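Local coordinates for putative peptidase (Bacteroides fragilis, PDB 5DYN) that acts as a clostripain-family cysteine protease that activates the Bacteroides fragilis toxin, at the interface of chains A and B. Sequence-based numbering; all coordinates share one arbitrary frame. Chains: chain A, Putative peptidase; chain B, Putative peptidase.

The interface of chains A and B. Residues chain A 99, 103, 111-113; chain B 21-25.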
# COMPACT_ATOMS: atom_id res chain seq x y z
N ILE A 99 -0.50 -11.82 -13.87
CA ILE A 99 -0.27 -10.49 -14.44
C ILE A 99 -0.16 -10.56 -15.97
O ILE A 99 -0.79 -9.78 -16.68
CB ILE A 99 1.00 -9.84 -13.87
CG1 ILE A 99 0.80 -9.46 -12.41
CG2 ILE A 99 1.35 -8.60 -14.67
CD1 ILE A 99 2.04 -8.85 -11.78
N PHE A 103 -2.98 -8.71 -18.51
CA PHE A 103 -2.71 -7.52 -19.30
C PHE A 103 -2.47 -7.81 -20.77
O PHE A 103 -2.80 -6.99 -21.63
CB PHE A 103 -1.52 -6.76 -18.72
CG PHE A 103 -1.80 -6.13 -17.38
CD1 PHE A 103 -2.64 -5.04 -17.29
CD2 PHE A 103 -1.23 -6.64 -16.23
CE1 PHE A 103 -2.90 -4.45 -16.06
CE2 PHE A 103 -1.49 -6.06 -15.00
CZ PHE A 103 -2.33 -4.96 -14.92
N TYR A 111 -3.11 1.58 -17.47
CA TYR A 111 -3.16 0.40 -16.62
C TYR A 111 -3.16 0.77 -15.15
O TYR A 111 -2.77 1.88 -14.77
CB TYR A 111 -1.99 -0.53 -16.92
CG TYR A 111 -1.93 -1.01 -18.36
CD1 TYR A 111 -2.73 -2.06 -18.79
CD2 TYR A 111 -1.08 -0.40 -19.27
CE1 TYR A 111 -2.67 -2.50 -20.10
CE2 TYR A 111 -1.03 -0.83 -20.59
CZ TYR A 111 -1.82 -1.88 -20.99
OH TYR A 111 -1.77 -2.31 -22.30
N GLY A 112 -3.60 -0.17 -14.32
CA GLY A 112 -3.55 -0.01 -12.88
C GLY A 112 -3.60 -1.37 -12.23
O GLY A 112 -4.06 -2.34 -12.84
N MET A 113 -3.11 -1.47 -11.00
CA MET A 113 -3.21 -2.72 -10.27
C MET A 113 -3.58 -2.49 -8.81
O MET A 113 -3.07 -1.56 -8.17
CB MET A 113 -1.91 -3.52 -10.37
CG MET A 113 -2.09 -5.00 -10.07
SD MET A 113 -0.61 -6.01 -10.27
CE MET A 113 -0.08 -5.49 -11.89
N VAL B 21 6.89 -8.05 -15.25
CA VAL B 21 6.15 -8.50 -16.43
C VAL B 21 4.90 -7.64 -16.62
O VAL B 21 4.24 -7.72 -17.65
CB VAL B 21 5.74 -9.98 -16.32
CG1 VAL B 21 6.97 -10.86 -16.16
CG2 VAL B 21 4.77 -10.20 -15.16
N ALA B 22 4.59 -6.82 -15.63
CA ALA B 22 3.47 -5.90 -15.72
C ALA B 22 3.85 -4.72 -16.60
O ALA B 22 5.01 -4.32 -16.63
CB ALA B 22 3.04 -5.42 -14.34
N PRO B 23 2.86 -4.16 -17.32
CA PRO B 23 3.11 -2.90 -18.02
C PRO B 23 3.27 -1.79 -16.99
O PRO B 23 2.93 -2.01 -15.82
CB PRO B 23 1.85 -2.70 -18.86
CG PRO B 23 0.79 -3.44 -18.11
CD PRO B 23 1.48 -4.63 -17.50
N ASP B 24 3.77 -0.63 -17.39
CA ASP B 24 3.90 0.47 -16.43
C ASP B 24 2.52 0.88 -15.96
O ASP B 24 1.63 1.14 -16.77
CB ASP B 24 4.64 1.65 -17.04
CG ASP B 24 4.84 2.78 -16.04
OD1 ASP B 24 5.63 2.59 -15.09
OD2 ASP B 24 4.20 3.84 -16.20
N LEU B 25 2.35 0.93 -14.65
CA LEU B 25 1.04 1.17 -14.05
C LEU B 25 0.83 2.65 -13.73
O LEU B 25 1.76 3.35 -13.35
CB LEU B 25 0.88 0.33 -12.79
CG LEU B 25 1.13 -1.17 -12.99
CD1 LEU B 25 1.14 -1.90 -11.66
CD2 LEU B 25 0.07 -1.76 -13.92
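B:Pro23 lies against A:Phe103 and A:Tyr111 where an extended stretch of chain B, B:Ala22 to B:Leu25, runs past helix 92-105 and strand 110-116 of chain A. The B:Pro23 side chain wedges into the angle between the two aromatic rings and crosses each side chain at about a right angle. Its CG sits over the centre of the A:Tyr111 ring, 3.7 Å from the centroid. B:Pro23 CB covers the CD2 side of the same face, 3.7 Å from A:Tyr111 CD2. B:Pro23 CD turns to a face of A:Phe103, shifted toward the rim, and lies 3.6 Å from A:Phe103 CD2. The CG and CD contacts are CH-pi contacts. The rim of the A:Phe103 ring meets A:Ile99 CG2 and A:Gly112 O within chain A, which should limit its rotation.

On the helix, A:Ile99 CG2, anti to the backbone N, points toward chain B and reaches B:Ala22 CA at 3.6 Å. This methyl also touches B:Val21 CG2. B:Leu25 points both its methyls at the strand. CD1 packs 3.7 Å from A:Met113 CB, and CD2 lies 3.8 Å from A:Tyr111 CB. The A:Met113 chain bends at its last torsion (chi3 -50°), which brings CE back onto B:Leu25 CD1. CE also comes within 4.0 Å of B:Ala22 CB.

No polar bond crosses this patch, so the grip comes from apolar and ring contacts. The A:Phe103 and A:Tyr111 pair clasps the proline, while A:Ile99 and A:Met113 pack against B:Ala22 and B:Leu25 on either side of it. The patch joins the two chains of the protease and likely holds the short strand element at B:Leu25 against the chain A part of the clostripain-family fold.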